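Local coordinates for hypothetical protein (Pyrococcus furiosus, PDB 1YB3) that is of unknown function but belongs to the DUF3201 family of conserved proteins, here from a hyperthermophilic archaeon, at residues S95-E100 / A169-L174; A88-E93 / E142-F147; N19-D24 / P64-A69. All coordinates share one frame; numbering follows the deposited sequence.

Interaction 1 (S95-E100 / A169-L174)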
loop_
_atom_site.group_PDB
_atom_site.type_symbol
_atom_site.label_atom_id
_atom_site.label_comp_id
_atom_site.label_asym_id
_atom_site.label_seq_id
_atom_site.Cartn_x
_atom_site.Cartn_y
_atom_site.Cartn_z
ATOM N N SER A 95 -15.662 -7.025 5.483
ATOM C CA SER A 95 -17.089 -6.777 5.444
ATOM C C SER A 95 -17.321 -5.631 4.485
ATOM O O SER A 95 -16.398 -4.851 4.214
ATOM C CB SER A 95 -17.601 -6.416 6.845
ATOM O OG SER A 95 -16.985 -5.231 7.321
ATOM N N LYS A 96 -18.551 -5.526 3.979
ATOM C CA LYS A 96 -18.933 -4.445 3.087
ATOM C C LYS A 96 -18.645 -3.079 3.719
ATOM O O LYS A 96 -18.139 -2.178 3.042
ATOM C CB LYS A 96 -20.416 -4.574 2.697
ATOM C CG LYS A 96 -20.948 -3.473 1.782
ATOM C CD LYS A 96 -22.450 -3.676 1.544
ATOM C CE LYS A 96 -23.203 -2.354 1.534
ATOM N NZ LYS A 96 -24.697 -2.525 1.527
ATOM N N GLU A 97 -18.940 -2.939 5.014
ATOM C CA GLU A 97 -18.749 -1.650 5.699
ATOM C C GLU A 97 -17.280 -1.228 5.784
ATOM O O GLU A 97 -16.962 -0.054 5.600
ATOM C CB GLU A 97 -19.395 -1.608 7.088
ATOM C CG GLU A 97 -19.657 -0.165 7.548
ATOM C CD GLU A 97 -20.165 -0.055 8.970
ATOM O OE1 GLU A 97 -20.696 -1.052 9.507
ATOM O OE2 GLU A 97 -20.039 1.046 9.550
ATOM N N PHE A 98 -16.387 -2.185 6.055
ATOM C CA PHE A 98 -14.950 -1.862 6.051
ATOM C C PHE A 98 -14.524 -1.340 4.673
ATOM O O PHE A 98 -13.869 -0.311 4.570
ATOM C CB PHE A 98 -14.098 -3.057 6.449
ATOM C CG PHE A 98 -12.610 -2.782 6.384
ATOM C CD1 PHE A 98 -11.992 -1.958 7.338
ATOM C CD2 PHE A 98 -11.837 -3.318 5.356
ATOM C CE1 PHE A 98 -10.625 -1.695 7.285
ATOM C CE2 PHE A 98 -10.461 -3.065 5.287
ATOM C CZ PHE A 98 -9.848 -2.248 6.255
ATOM N N ILE A 99 -14.932 -2.045 3.622
ATOM C CA ILE A 99 -14.645 -1.633 2.248
ATOM C C ILE A 99 -15.138 -0.202 1.963
ATOM O O ILE A 99 -14.385 0.625 1.433
ATOM C CB ILE A 99 -15.268 -2.627 1.216
ATOM C CG1 ILE A 99 -14.802 -4.072 1.474
ATOM C CG2 ILE A 99 -15.034 -2.153 -0.215
ATOM C CD1 ILE A 99 -13.310 -4.290 1.575
ATOM N N GLU A 100 -16.396 0.085 2.327
ATOM C CA GLU A 100 -16.966 1.437 2.160
ATOM C C GLU A 100 -16.154 2.513 2.908
ATOM O O GLU A 100 -15.868 3.595 2.366
ATOM C CB GLU A 100 -18.439 1.482 2.610
ATOM C CG GLU A 100 -19.376 0.653 1.738
ATOM C CD GLU A 100 -20.782 0.542 2.303
ATOM O OE1 GLU A 100 -20.967 0.685 3.537
ATOM O OE2 GLU A 100 -21.707 0.292 1.502
ATOM N N ALA A 169 -8.607 0.062 10.945
ATOM C CA ALA A 169 -8.490 -1.389 11.081
ATOM C C ALA A 169 -8.834 -1.889 12.481
ATOM O O ALA A 169 -9.494 -2.906 12.611
ATOM C CB ALA A 169 -7.086 -1.846 10.681
ATOM N N ARG A 170 -8.388 -1.154 13.509
ATOM C CA ARG A 170 -8.722 -1.484 14.906
ATOM C C ARG A 170 -10.239 -1.537 15.126
ATOM O O ARG A 170 -10.742 -2.425 15.827
ATOM C CB ARG A 170 -8.085 -0.473 15.876
ATOM C CG ARG A 170 -6.598 -0.627 16.069
ATOM C CD ARG A 170 -6.154 0.064 17.363
ATOM N NE ARG A 170 -4.705 0.028 17.526
ATOM C CZ ARG A 170 -3.914 1.087 17.420
ATOM N NH1 ARG A 170 -4.426 2.293 17.152
ATOM N NH2 ARG A 170 -2.603 0.941 17.584
ATOM N N ARG A 171 -10.967 -0.604 14.513
ATOM C CA ARG A 171 -12.438 -0.557 14.619
ATOM C C ARG A 171 -13.116 -1.837 14.123
ATOM O O ARG A 171 -14.200 -2.200 14.600
ATOM C CB ARG A 171 -13.010 0.619 13.834
ATOM C CG ARG A 171 -12.808 2.003 14.428
ATOM C CD ARG A 171 -13.503 3.062 13.522
ATOM N NE ARG A 171 -14.859 2.650 13.155
ATOM C CZ ARG A 171 -15.473 2.941 12.007
ATOM N NH1 ARG A 171 -14.872 3.664 11.063
ATOM N NH2 ARG A 171 -16.706 2.496 11.800
ATOM N N TYR A 172 -12.477 -2.507 13.161
ATOM C CA TYR A 172 -12.980 -3.750 12.602
ATOM C C TYR A 172 -12.245 -4.996 13.102
ATOM O O TYR A 172 -12.417 -6.088 12.542
ATOM C CB TYR A 172 -12.955 -3.667 11.065
ATOM C CG TYR A 172 -14.004 -2.714 10.534
ATOM C CD1 TYR A 172 -15.280 -3.174 10.195
ATOM C CD2 TYR A 172 -13.740 -1.348 10.415
ATOM C CE1 TYR A 172 -16.255 -2.308 9.725
ATOM C CE2 TYR A 172 -14.715 -0.466 9.937
ATOM C CZ TYR A 172 -15.970 -0.960 9.600
ATOM O OH TYR A 172 -16.942 -0.096 9.141
ATOM N N ASN A 173 -11.432 -4.831 14.154
ATOM C CA ASN A 173 -10.705 -5.938 14.769
ATOM C C ASN A 173 -9.701 -6.592 13.821
ATOM O O ASN A 173 -9.409 -7.793 13.918
ATOM C CB ASN A 173 -11.683 -7.000 15.314
ATOM C CG ASN A 173 -11.033 -7.901 16.324
ATOM O OD1 ASN A 173 -10.375 -7.420 17.240
ATOM N ND2 ASN A 173 -11.188 -9.214 16.153
ATOM N N LEU A 174 -9.185 -5.790 12.898
ATOM C CA LEU A 174 -8.226 -6.264 11.892
ATOM C C LEU A 174 -6.766 -6.045 12.299
ATOM O O LEU A 174 -5.878 -6.818 11.881
ATOM C CB LEU A 174 -8.499 -5.587 10.536
ATOM C CG LEU A 174 -9.818 -5.965 9.841
ATOM C CD1 LEU A 174 -10.019 -5.071 8.638
ATOM C CD2 LEU A 174 -9.870 -7.435 9.437
#
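Phe98, in the first turn of helix 96-105, and Tyr172, at the C-terminal end of helix 155-171, make a T-shaped aromatic pair where the start of one helix meets the end of the other. The edge of the Phe98 ring is turned toward the face of Tyr172, with planes at 69° and centroids 5.4 Å apart; the closest carbons are Phe98 CD1 and Tyr172 CD2, at 3.6 Å. Phe98 CB itself lies over the centre of the Tyr172 ring, a CH-pi contact 3.9 Å from the centroid, and CG, anti to the backbone N (chi1 177°), carries the phenyl ring on from there. Leu174 meets Phe98 tip to tip, its CD1 standing 3.7 Å from the Phe98 centroid over one ring face.

The turn that ends helix 155-171 is a Schellman motif with Asn173 at C-prime. Its Leu174 N to Ala169 O bond (2.9 Å) closes the turn that brings Leu174 back toward Phe98, and Tyr172 N reaches the same oxygen from the opposite face of its plane. On the other side of the contact Ser95 is the N-cap of helix 96-105, its OG accepting a weak bond from Phe98 N.

Outward from the rings, Tyr172 OH is hydrogen-bonded to Asp101 OD2, which also forms a long, weak ion pair with Arg171. Tyr172 CE2 lies over the centre of the Arg171 guanidinium. An alanine at Tyr172 would probably open a gap beside Phe98 CB and CD1 and leave Asp101 OD2 without its hydroxyl partner. The contact thus grades from an apolar interior to a polar rim: no hydrogen bond joins the two segments directly, and the nearby guanidinium would be expected to stabilise the negative charge on Asp101.

Interaction 2 (A88-E93 / E142-F147)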
loop_
_atom_site.group_PDB
_atom_site.type_symbol
_atom_site.label_atom_id
_atom_site.label_comp_id
_atom_site.label_asym_id
_atom_site.label_seq_id
_atom_site.Cartn_x
_atom_site.Cartn_y
_atom_site.Cartn_z
ATOM N N ALA A 88 -2.605 -6.597 3.870
ATOM C CA ALA A 88 -3.380 -7.720 3.335
ATOM C C ALA A 88 -4.194 -8.319 4.461
ATOM O O ALA A 88 -3.657 -8.556 5.562
ATOM C CB ALA A 88 -2.451 -8.773 2.747
ATOM N N PHE A 89 -5.463 -8.616 4.181
ATOM C CA PHE A 89 -6.336 -9.265 5.154
ATOM C C PHE A 89 -7.082 -10.439 4.497
ATOM O O PHE A 89 -7.457 -10.335 3.317
ATOM C CB PHE A 89 -7.358 -8.282 5.718
ATOM C CG PHE A 89 -6.748 -7.084 6.414
ATOM C CD1 PHE A 89 -6.070 -7.237 7.628
ATOM C CD2 PHE A 89 -6.885 -5.806 5.879
ATOM C CE1 PHE A 89 -5.505 -6.115 8.273
ATOM C CE2 PHE A 89 -6.342 -4.696 6.529
ATOM C CZ PHE A 89 -5.649 -4.865 7.727
ATOM N N PRO A 90 -7.304 -11.540 5.254
ATOM C CA PRO A 90 -8.141 -12.620 4.713
ATOM C C PRO A 90 -9.559 -12.128 4.414
ATOM O O PRO A 90 -10.159 -11.406 5.204
ATOM C CB PRO A 90 -8.154 -13.671 5.837
ATOM C CG PRO A 90 -7.001 -13.347 6.712
ATOM C CD PRO A 90 -6.826 -11.846 6.618
ATOM N N LYS A 91 -10.088 -12.532 3.261
ATOM C CA LYS A 91 -11.415 -12.126 2.815
ATOM C C LYS A 91 -12.492 -12.338 3.896
ATOM O O LYS A 91 -13.370 -11.494 4.073
ATOM C CB LYS A 91 -11.761 -12.897 1.521
ATOM C CG LYS A 91 -13.129 -12.641 0.912
ATOM C CD LYS A 91 -13.275 -13.343 -0.468
ATOM C CE LYS A 91 -13.387 -14.864 -0.363
ATOM N NZ LYS A 91 -13.774 -15.508 -1.677
ATOM N N GLU A 92 -12.416 -13.454 4.620
ATOM C CA GLU A 92 -13.457 -13.805 5.606
ATOM C C GLU A 92 -13.501 -12.857 6.809
ATOM O O GLU A 92 -14.492 -12.820 7.531
ATOM C CB GLU A 92 -13.335 -15.269 6.065
ATOM C CG GLU A 92 -12.112 -15.591 6.920
ATOM C CD GLU A 92 -10.904 -16.052 6.109
ATOM O OE1 GLU A 92 -10.922 -15.964 4.854
ATOM O OE2 GLU A 92 -9.926 -16.512 6.744
ATOM N N GLU A 93 -12.426 -12.092 7.009
ATOM C CA GLU A 93 -12.364 -11.088 8.076
ATOM C C GLU A 93 -12.975 -9.754 7.662
ATOM O O GLU A 93 -13.265 -8.902 8.503
ATOM C CB GLU A 93 -10.913 -10.866 8.519
ATOM C CG GLU A 93 -10.349 -11.989 9.365
ATOM C CD GLU A 93 -8.910 -11.735 9.809
ATOM O OE1 GLU A 93 -8.444 -10.569 9.743
ATOM O OE2 GLU A 93 -8.242 -12.716 10.229
ATOM N N GLU A 142 -10.123 -14.923 -4.846
ATOM C CA GLU A 142 -8.985 -14.379 -4.094
ATOM C C GLU A 142 -9.214 -14.472 -2.577
ATOM O O GLU A 142 -10.240 -14.013 -2.072
ATOM C CB GLU A 142 -8.695 -12.933 -4.529
ATOM C CG GLU A 142 -8.294 -12.755 -6.019
ATOM C CD GLU A 142 -6.926 -13.322 -6.367
ATOM O OE1 GLU A 142 -5.975 -13.167 -5.576
ATOM O OE2 GLU A 142 -6.787 -13.923 -7.454
ATOM N N GLU A 143 -8.269 -15.089 -1.868
ATOM C CA GLU A 143 -8.369 -15.263 -0.416
ATOM C C GLU A 143 -7.835 -14.054 0.374
ATOM O O GLU A 143 -8.431 -13.662 1.376
ATOM C CB GLU A 143 -7.663 -16.552 0.021
ATOM C CG GLU A 143 -7.420 -16.717 1.534
ATOM C CD GLU A 143 -8.692 -16.665 2.386
ATOM O OE1 GLU A 143 -9.820 -16.783 1.840
ATOM O OE2 GLU A 143 -8.552 -16.507 3.618
HETATM N N MSE A 144 -6.719 -13.489 -0.077
HETATM C CA MSE A 144 -6.100 -12.328 0.600
HETATM C C MSE A 144 -6.407 -11.067 -0.202
HETATM O O MSE A 144 -6.186 -11.033 -1.423
HETATM C CB MSE A 144 -4.581 -12.523 0.719
HETATM C CG MSE A 144 -4.158 -13.765 1.508
HETATM SE SE MSE A 144 -4.749 -13.675 3.374
HETATM C CE MSE A 144 -3.938 -11.988 3.824
ATOM N N ILE A 145 -6.928 -10.039 0.469
ATOM C CA ILE A 145 -7.266 -8.784 -0.196
ATOM C C ILE A 145 -6.325 -7.703 0.319
ATOM O O ILE A 145 -6.208 -7.520 1.531
ATOM C CB ILE A 145 -8.736 -8.343 0.074
ATOM C CG1 ILE A 145 -9.745 -9.499 -0.166
ATOM C CG2 ILE A 145 -9.099 -7.054 -0.698
ATOM C CD1 ILE A 145 -9.654 -10.190 -1.561
ATOM N N ASN A 146 -5.670 -7.007 -0.609
ATOM C CA ASN A 146 -4.699 -5.965 -0.293
ATOM C C ASN A 146 -5.296 -4.585 -0.451
ATOM O O ASN A 146 -6.033 -4.310 -1.418
ATOM C CB ASN A 146 -3.484 -6.063 -1.214
ATOM C CG ASN A 146 -2.699 -7.322 -1.006
ATOM O OD1 ASN A 146 -1.820 -7.382 -0.162
ATOM N ND2 ASN A 146 -2.998 -8.346 -1.803
ATOM N N PHE A 147 -4.956 -3.690 0.494
ATOM C CA PHE A 147 -5.399 -2.303 0.489
ATOM C C PHE A 147 -4.133 -1.470 0.485
ATOM O O PHE A 147 -3.390 -1.493 1.462
ATOM C CB PHE A 147 -6.201 -2.013 1.767
ATOM C CG PHE A 147 -7.453 -2.837 1.869
ATOM C CD1 PHE A 147 -8.687 -2.308 1.476
ATOM C CD2 PHE A 147 -7.378 -4.185 2.282
ATOM C CE1 PHE A 147 -9.856 -3.102 1.520
ATOM C CE2 PHE A 147 -8.518 -4.985 2.325
ATOM C CZ PHE A 147 -9.767 -4.439 1.941
#
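Phe89 and Phe147 meet on the buried face of two central strands, 82-90 and 144-150, of the seven-stranded antiparallel sheet. The two side chains cross at about a right angle, and Phe147 presents CD2 and CE2 to the rim of the Phe89 ring; Phe89 CD2 is 4.0 Å from Phe147 CD2. Helix 96-105 packs on this face through Ile99 and Val102, which touch Phe147.

The strands are joined by a hydrogen-bonded pair, Phe89 with Ile145. Phe89 N gives to Ile145 O and Ile145 N to Phe89 O (2.9 Å). Non-hydrogen-bonded pairs lie to either side, Ala88 with Asn146 and Pro90 with Met144.

Met144, a selenomethionine, occupies the other face with Ala88 and Pro90. Its chain bends at chi2 and chi3 (-63° and -55°), folding CE back over the neighbouring strand, 3.7 Å from Ala88 CB, while SE lies 4.0 Å from Pro90 CG. Asn146 OD1 comes to 3.3 Å from Ala88 CB.

Past Pro90 the chain turns into a short 3-10 segment, yet Lys91 N still bonds to Glu143 O (2.8 Å), a third backbone link between the segments. At the exposed end two carboxylates lie nearly coplanar, 28° between their planes, with Glu92 OE1 2.7 Å from Glu143 OE2.

Interaction 3 (N19-D24 / P64-A69)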
loop_
_atom_site.group_PDB
_atom_site.type_symbol
_atom_site.label_atom_id
_atom_site.label_comp_id
_atom_site.label_asym_id
_atom_site.label_seq_id
_atom_site.Cartn_x
_atom_site.Cartn_y
_atom_site.Cartn_z
ATOM N N ASN A 19 18.728 8.399 -4.861
ATOM C CA ASN A 19 19.174 8.575 -3.471
ATOM C C ASN A 19 18.005 8.919 -2.540
ATOM O O ASN A 19 17.998 8.514 -1.366
ATOM C CB ASN A 19 20.274 9.637 -3.374
ATOM C CG ASN A 19 21.666 9.042 -3.486
ATOM O OD1 ASN A 19 21.863 7.856 -3.221
ATOM N ND2 ASN A 19 22.646 9.870 -3.856
ATOM N N ARG A 20 17.040 9.662 -3.069
ATOM C CA ARG A 20 15.823 10.021 -2.314
ATOM C C ARG A 20 14.947 8.805 -2.028
ATOM O O ARG A 20 14.514 8.617 -0.890
ATOM C CB ARG A 20 15.024 11.111 -3.052
ATOM C CG ARG A 20 13.707 11.506 -2.363
ATOM C CD ARG A 20 13.063 12.760 -2.972
ATOM N NE ARG A 20 12.490 12.531 -4.299
ATOM C CZ ARG A 20 11.558 13.300 -4.869
ATOM N NH1 ARG A 20 11.055 14.348 -4.220
ATOM N NH2 ARG A 20 11.112 13.015 -6.089
ATOM N N ILE A 21 14.695 7.979 -3.043
ATOM C CA ILE A 21 13.878 6.757 -2.883
ATOM C C ILE A 21 14.466 5.842 -1.797
ATOM O O ILE A 21 13.779 5.467 -0.824
ATOM C CB ILE A 21 13.723 5.988 -4.242
ATOM C CG1 ILE A 21 12.869 6.778 -5.238
ATOM C CG2 ILE A 21 13.188 4.545 -4.039
ATOM C CD1 ILE A 21 12.982 6.254 -6.676
ATOM N N TRP A 22 15.749 5.495 -1.940
ATOM C CA TRP A 22 16.358 4.589 -0.982
ATOM C C TRP A 22 16.618 5.235 0.385
ATOM O O TRP A 22 16.301 4.630 1.415
ATOM C CB TRP A 22 17.607 3.890 -1.571
ATOM C CG TRP A 22 17.248 2.633 -2.310
ATOM C CD1 TRP A 22 17.238 1.362 -1.802
ATOM C CD2 TRP A 22 16.833 2.515 -3.677
ATOM N NE1 TRP A 22 16.841 0.477 -2.756
ATOM C CE2 TRP A 22 16.586 1.148 -3.919
ATOM C CE3 TRP A 22 16.643 3.429 -4.717
ATOM C CZ2 TRP A 22 16.168 0.664 -5.170
ATOM C CZ3 TRP A 22 16.221 2.951 -5.962
ATOM C CH2 TRP A 22 15.989 1.578 -6.174
ATOM N N GLY A 23 17.135 6.471 0.400
ATOM C CA GLY A 23 17.414 7.199 1.649
ATOM C C GLY A 23 16.150 7.397 2.478
ATOM O O GLY A 23 16.157 7.185 3.693
ATOM N N ASP A 24 15.061 7.757 1.808
ATOM C CA ASP A 24 13.785 7.972 2.492
ATOM C C ASP A 24 13.248 6.695 3.153
ATOM O O ASP A 24 12.648 6.780 4.238
ATOM C CB ASP A 24 12.724 8.543 1.541
ATOM C CG ASP A 24 12.905 10.039 1.263
ATOM O OD1 ASP A 24 13.925 10.636 1.685
ATOM O OD2 ASP A 24 12.006 10.615 0.610
ATOM N N PRO A 64 14.775 -3.163 -8.806
ATOM C CA PRO A 64 14.296 -3.341 -7.432
ATOM C C PRO A 64 13.787 -2.022 -6.878
ATOM O O PRO A 64 14.194 -0.946 -7.307
ATOM C CB PRO A 64 15.549 -3.729 -6.677
ATOM C CG PRO A 64 16.651 -2.990 -7.404
ATOM C CD PRO A 64 16.245 -3.102 -8.852
ATOM N N HIS A 65 12.888 -2.104 -5.912
ATOM C CA HIS A 65 12.563 -0.936 -5.132
ATOM C C HIS A 65 12.557 -1.372 -3.663
ATOM O O HIS A 65 12.365 -2.572 -3.401
ATOM C CB HIS A 65 11.213 -0.357 -5.560
ATOM C CG HIS A 65 10.029 -1.128 -5.080
ATOM N ND1 HIS A 65 9.393 -2.075 -5.852
ATOM C CD2 HIS A 65 9.345 -1.076 -3.907
ATOM C CE1 HIS A 65 8.377 -2.584 -5.177
ATOM N NE2 HIS A 65 8.323 -1.990 -3.996
ATOM N N PRO A 66 12.790 -0.416 -2.726
ATOM C CA PRO A 66 12.892 -0.786 -1.295
ATOM C C PRO A 66 11.526 -0.947 -0.609
ATOM O O PRO A 66 10.589 -0.213 -0.909
ATOM C CB PRO A 66 13.690 0.372 -0.688
ATOM C CG PRO A 66 13.274 1.587 -1.535
ATOM C CD PRO A 66 13.008 1.032 -2.946
ATOM N N ALA A 67 11.421 -1.929 0.286
ATOM C CA ALA A 67 10.195 -2.095 1.082
ATOM C C ALA A 67 10.543 -2.823 2.363
ATOM O O ALA A 67 11.500 -3.589 2.404
ATOM C CB ALA A 67 9.112 -2.854 0.288
ATOM N N PHE A 68 9.746 -2.609 3.409
ATOM C CA PHE A 68 9.938 -3.355 4.666
ATOM C C PHE A 68 8.592 -3.823 5.196
ATOM O O PHE A 68 7.603 -3.095 5.092
ATOM C CB PHE A 68 10.713 -2.548 5.727
ATOM C CG PHE A 68 10.090 -1.227 6.103
ATOM C CD1 PHE A 68 9.218 -1.136 7.212
ATOM C CD2 PHE A 68 10.373 -0.061 5.373
ATOM C CE1 PHE A 68 8.662 0.097 7.580
ATOM C CE2 PHE A 68 9.824 1.157 5.734
ATOM C CZ PHE A 68 8.938 1.233 6.845
ATOM N N ALA A 69 8.565 -5.048 5.728
ATOM C CA ALA A 69 7.351 -5.637 6.315
ATOM C C ALA A 69 6.973 -4.987 7.644
ATOM O O ALA A 69 7.850 -4.618 8.459
ATOM C CB ALA A 69 7.586 -7.137 6.549
#
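Trp22 lays one face of its indole against Pro66 in a CH-pi contact: Pro66 CG stands 3.9 Å from the centroid of the five-membered ring, 9° off its normal. The proline ring lies nearly flat over the indole, while the two side chains run at about a right angle to each other, with Pro66 CB near Trp22 CD1 and NE1 and Pro66 CD 3.7 Å from Trp22 CE2.

Plain apolar packing adds Ile21. Its CG2, anti to the backbone N, touches Pro66 CD at 3.7 Å and lies over the same indole face toward the rim, beside the proline. Pro64 CG is a looser neighbour of Trp22 CZ2.

These residues seat helix 11-35 on the antiparallel sheet. Segment 19-24 runs at 14° to strand segment 65-69, with axes 8.5 Å apart at closest approach, and Pro66 is flanked by Val44 of the edge strand and Ile25 of the same helix.

Polar contacts lie at the margin. Pro64 O sits at the edge of the indole, near its plane and 3.3 Å from Trp22 CH2. No hydrogen bond links the two segments; Trp22 NE1 instead donates to Glu46 OE1, tying the indole to strand 40-47.

Overall arrangement
Interactions 1 and 2 form one continuous cluster, their centres 11 Å apart, touching where Phe98 and Ile99 pack on Phe147 and where Leu174 meets Phe89 and Glu93. Strand 82-90 leads into helix 96-105 and strand 144-150 into helix 155-171, so the segments of the two contacts alternate along the chain and the strand pair and helix pair are built from the same two chain stretches. Interaction 3 closes earlier in the sequence and lies on the opposite side of the chain's centre, its centre about 25 Å from that of interaction 2 and about 29 Å from that of interaction 1. Interactions 2 and 3 share the seven-stranded antiparallel sheet, which connects these distant packing regions within one compact chain.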